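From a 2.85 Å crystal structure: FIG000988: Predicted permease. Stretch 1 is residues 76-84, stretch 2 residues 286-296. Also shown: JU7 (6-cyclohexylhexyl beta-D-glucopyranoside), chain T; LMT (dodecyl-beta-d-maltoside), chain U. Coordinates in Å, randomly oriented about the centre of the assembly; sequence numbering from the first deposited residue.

Stretch 1, residues 76-84: FGRLYAESE
Stretch 2 286-296: LSAVNPRQGRF

Residues 76-81 end a helix; residues 287-296, without regular secondary structure, run beside it in the same direction as far as Pro 291, then double back: CA of Tyr 80 lies 6.1 Å from CA of Val 289, CA of Ala 81 4.6 Å from CA of Pro 291, and CA of Gly 77 4.5 Å from CA of Arg 295. No hydrogen bond crosses; the contact is one of packing. Gly 77 permits the close return, since an ideal CB there would stand 3.0 Å from Arg 295 O. The CA-to-CB bond of Tyr 80 points toward the loop (chi1 -90°, chi2 -78°), and its ring presents a face to Ala 288, whose CA sits 3.8 Å from the ring centroid, 7° off the normal. Tyr 80 CB lies 3.5 Å from Val 289 O and 4.1 Å from Val 289 CG2 (chi1 m). The p rotamer of Ser 287 sets OG 3.3 Å from Phe 76 CB, at the edge of that ring (m, chi2 14°); OG bonds to a residue adjoining the stretches. Arg 295 extends t, t, then m, with CG 3.5 Å from Arg 78 N and its guanidinium face over Arg 78 CG. Arg 78 (t, t, chi3 95°) turns its end away, its NE forming a 2.9 Å salt bridge with OE2 of Glu 82 (p, t). Ala 81 O approaches Pro 291 CG at 3.7 Å.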

# COMPACT_ATOMS: atom_id res chain seq x y z
N PHE D 76 8.54 15.22 -13.70
CA PHE D 76 9.48 16.16 -13.09
C PHE D 76 10.41 15.46 -12.11
O PHE D 76 11.59 15.80 -12.02
CB PHE D 76 8.73 17.28 -12.39
CG PHE D 76 8.13 18.29 -13.33
CD1 PHE D 76 8.03 18.03 -14.69
CD2 PHE D 76 7.68 19.51 -12.85
CE1 PHE D 76 7.48 18.96 -15.55
CE2 PHE D 76 7.14 20.45 -13.71
CZ PHE D 76 7.03 20.17 -15.06
N GLY D 77 9.89 14.48 -11.36
CA GLY D 77 10.77 13.63 -10.58
C GLY D 77 11.88 13.01 -11.41
O GLY D 77 13.04 13.03 -11.02
N ARG D 78 11.54 12.47 -12.58
CA ARG D 78 12.56 11.87 -13.43
C ARG D 78 13.59 12.90 -13.85
O ARG D 78 14.80 12.66 -13.78
CB ARG D 78 11.93 11.23 -14.66
CG ARG D 78 12.91 10.45 -15.49
CD ARG D 78 12.24 10.02 -16.74
NE ARG D 78 12.48 10.95 -17.83
CZ ARG D 78 11.52 11.54 -18.53
NH1 ARG D 78 11.84 12.37 -19.52
NH2 ARG D 78 10.24 11.29 -18.26
N LEU D 79 13.12 14.07 -14.31
CA LEU D 79 14.04 15.12 -14.75
C LEU D 79 14.90 15.61 -13.60
O LEU D 79 16.07 15.94 -13.79
CB LEU D 79 13.26 16.27 -15.38
CG LEU D 79 12.43 15.87 -16.60
CD1 LEU D 79 11.71 17.06 -17.23
CD2 LEU D 79 13.32 15.19 -17.61
N TYR D 80 14.33 15.68 -12.40
CA TYR D 80 15.14 16.02 -11.23
C TYR D 80 16.15 14.92 -10.93
O TYR D 80 17.28 15.22 -10.54
CB TYR D 80 14.25 16.26 -10.02
CG TYR D 80 13.79 17.69 -9.84
CD1 TYR D 80 14.64 18.65 -9.30
CD2 TYR D 80 12.50 18.07 -10.17
CE1 TYR D 80 14.23 19.95 -9.13
CE2 TYR D 80 12.08 19.36 -10.00
CZ TYR D 80 12.94 20.29 -9.48
OH TYR D 80 12.51 21.59 -9.30
N ALA D 81 15.77 13.65 -11.12
CA ALA D 81 16.67 12.54 -10.85
C ALA D 81 17.86 12.53 -11.80
O ALA D 81 19.02 12.55 -11.36
CB ALA D 81 15.91 11.22 -10.94
N GLU D 82 17.60 12.50 -13.10
CA GLU D 82 18.69 12.55 -14.07
C GLU D 82 19.23 13.96 -14.25
O GLU D 82 19.95 14.23 -15.22
CB GLU D 82 18.24 11.94 -15.40
CG GLU D 82 16.89 12.38 -15.91
CD GLU D 82 16.22 11.30 -16.74
OE1 GLU D 82 16.60 10.12 -16.58
OE2 GLU D 82 15.33 11.63 -17.55
N SER D 83 18.87 14.86 -13.34
CA SER D 83 19.49 16.17 -13.16
C SER D 83 19.24 17.14 -14.30
O SER D 83 19.90 18.16 -14.37
CB SER D 83 20.99 16.03 -12.92
OG SER D 83 21.25 14.98 -12.01
N GLU D 84 18.28 16.88 -15.20
CA GLU D 84 18.02 17.86 -16.25
C GLU D 84 17.60 19.20 -15.66
O GLU D 84 17.99 20.25 -16.18
CB GLU D 84 16.95 17.35 -17.21
CG GLU D 84 17.39 16.20 -18.08
CD GLU D 84 16.56 16.05 -19.34
OE1 GLU D 84 15.53 16.74 -19.46
OE2 GLU D 84 16.96 15.25 -20.21
N LEU D 286 6.54 20.39 -5.30
CA LEU D 286 6.60 19.17 -4.50
C LEU D 286 7.40 18.06 -5.18
O LEU D 286 7.88 17.13 -4.51
CB LEU D 286 5.18 18.68 -4.19
CG LEU D 286 4.97 17.36 -3.42
CD1 LEU D 286 5.62 17.43 -2.05
CD2 LEU D 286 3.50 17.01 -3.30
N SER D 287 7.55 18.15 -6.49
CA SER D 287 8.23 17.10 -7.24
C SER D 287 9.74 17.12 -7.07
O SER D 287 10.41 16.21 -7.58
CB SER D 287 7.87 17.24 -8.71
OG SER D 287 8.59 18.32 -9.27
N ALA D 288 10.32 18.12 -6.39
CA ALA D 288 11.77 18.21 -6.34
C ALA D 288 12.33 17.10 -5.45
O ALA D 288 11.92 16.96 -4.29
CB ALA D 288 12.22 19.58 -5.84
N VAL D 289 13.24 16.31 -6.01
CA VAL D 289 13.91 15.23 -5.32
C VAL D 289 15.36 15.26 -5.76
O VAL D 289 15.67 15.69 -6.87
CB VAL D 289 13.26 13.85 -5.62
CG1 VAL D 289 11.99 13.67 -4.80
CG2 VAL D 289 12.91 13.75 -7.08
N ASN D 290 16.27 14.83 -4.87
CA ASN D 290 17.69 14.69 -5.20
C ASN D 290 17.94 13.33 -5.83
O ASN D 290 17.09 12.44 -5.76
CB ASN D 290 18.56 14.87 -3.95
CG ASN D 290 18.08 14.04 -2.77
OD1 ASN D 290 18.45 12.87 -2.63
ND2 ASN D 290 17.27 14.64 -1.91
N PRO D 291 19.07 13.12 -6.50
CA PRO D 291 19.29 11.83 -7.17
C PRO D 291 19.36 10.64 -6.22
O PRO D 291 18.95 9.54 -6.60
CB PRO D 291 20.61 12.03 -7.92
CG PRO D 291 20.69 13.50 -8.14
CD PRO D 291 20.04 14.14 -6.95
N ARG D 292 19.87 10.81 -5.00
CA ARG D 292 19.83 9.70 -4.04
C ARG D 292 18.40 9.27 -3.78
O ARG D 292 18.08 8.08 -3.83
CB ARG D 292 20.54 10.09 -2.75
N GLN D 293 17.51 10.23 -3.51
CA GLN D 293 16.08 9.94 -3.46
C GLN D 293 15.61 9.46 -4.83
O GLN D 293 16.30 9.60 -5.83
CB GLN D 293 15.28 11.16 -3.03
CG GLN D 293 15.61 11.68 -1.65
CD GLN D 293 14.86 12.95 -1.28
OE1 GLN D 293 14.16 13.54 -2.10
NE2 GLN D 293 15.02 13.38 -0.04
N GLY D 294 14.40 8.93 -4.86
CA GLY D 294 13.86 8.38 -6.09
C GLY D 294 13.20 9.42 -7.00
O GLY D 294 13.12 10.61 -6.71
N ARG D 295 12.75 8.92 -8.14
CA ARG D 295 11.67 9.51 -8.91
C ARG D 295 10.32 9.30 -8.24
O ARG D 295 9.34 9.91 -8.66
CB ARG D 295 11.67 8.88 -10.31
CG ARG D 295 10.62 9.37 -11.29
CD ARG D 295 10.37 8.31 -12.34
NE ARG D 295 11.59 7.99 -13.07
CZ ARG D 295 11.66 7.13 -14.08
NH1 ARG D 295 12.82 6.91 -14.70
NH2 ARG D 295 10.57 6.49 -14.47
N PHE D 296 10.26 8.46 -7.20
CA PHE D 296 9.01 8.11 -6.54
C PHE D 296 8.99 8.53 -5.08
O PHE D 296 8.08 8.15 -4.33
CB PHE D 296 8.75 6.60 -6.64
CG PHE D 296 8.88 6.06 -8.02
CD1 PHE D 296 10.08 5.54 -8.46
CD2 PHE D 296 7.80 6.07 -8.90
CE1 PHE D 296 10.22 5.04 -9.74
CE2 PHE D 296 7.94 5.57 -10.19
CZ PHE D 296 9.14 5.06 -10.61
C02 JU7 T . 11.14 8.16 -21.05
C03 JU7 T . 11.72 7.09 -20.07
C05 JU7 T . 10.47 5.77 -18.49
C06 JU7 T . 9.34 6.00 -17.47
C07 JU7 T . 8.52 4.72 -17.18
C08 JU7 T . 8.41 4.32 -15.68
C09 JU7 T . 7.00 3.75 -15.27
C10 JU7 T . 6.67 3.89 -13.75
C11 JU7 T . 5.21 3.55 -13.32
C12 JU7 T . 4.20 4.46 -14.03
C13 JU7 T . 2.76 4.28 -13.51
C14 JU7 T . 2.65 4.52 -12.01
C15 JU7 T . 3.62 3.60 -11.31
C16 JU7 T . 5.05 3.80 -11.82
C18 JU7 T . 13.93 7.40 -20.81
C19 JU7 T . 15.21 8.14 -20.40
C21 JU7 T . 13.47 8.11 -22.13
C23 JU7 T . 11.92 8.05 -22.38
O01 JU7 T . 9.82 7.83 -21.32
O04 JU7 T . 11.02 7.05 -18.84
O17 JU7 T . 13.01 7.56 -19.75
O20 JU7 T . 15.72 7.48 -19.29
O22 JU7 T . 14.10 7.42 -23.20
O24 JU7 T . 11.52 9.16 -23.13
C1B LMT U . 10.54 8.05 0.85
C2B LMT U . 11.92 7.68 0.28
C3B LMT U . 12.62 6.69 1.24
C4B LMT U . 12.72 7.37 2.64
C5B LMT U . 11.27 7.65 3.07
C6B LMT U . 11.24 8.24 4.47
O1B LMT U . 9.68 6.96 0.80
O2B LMT U . 11.77 7.14 -0.97
O3B LMT U . 13.81 6.23 0.72
O4' LMT U . 13.32 6.56 3.57
O5B LMT U . 10.64 8.53 2.17
O6B LMT U . 11.90 9.44 4.47
C1' LMT U . 6.08 5.81 -0.87
C2' LMT U . 7.23 5.93 -1.89
C3' LMT U . 8.58 5.97 -1.12
C4' LMT U . 8.55 7.09 -0.05
C5' LMT U . 7.27 6.87 0.79
C6' LMT U . 7.09 7.86 1.91
O1' LMT U . 4.88 5.83 -1.52
O2' LMT U . 7.19 4.81 -2.68
O3' LMT U . 9.62 6.16 -2.00
O5' LMT U . 6.13 6.94 -0.02
O6' LMT U . 7.10 9.11 1.32
C1 LMT U . 3.84 5.17 -0.83
C2 LMT U . 2.67 5.18 -1.78
C3 LMT U . 1.31 5.14 -1.16
C4 LMT U . 0.31 5.00 -2.28
C5 LMT U . 0.51 3.74 -3.06
C6 LMT U . -0.20 3.75 -4.37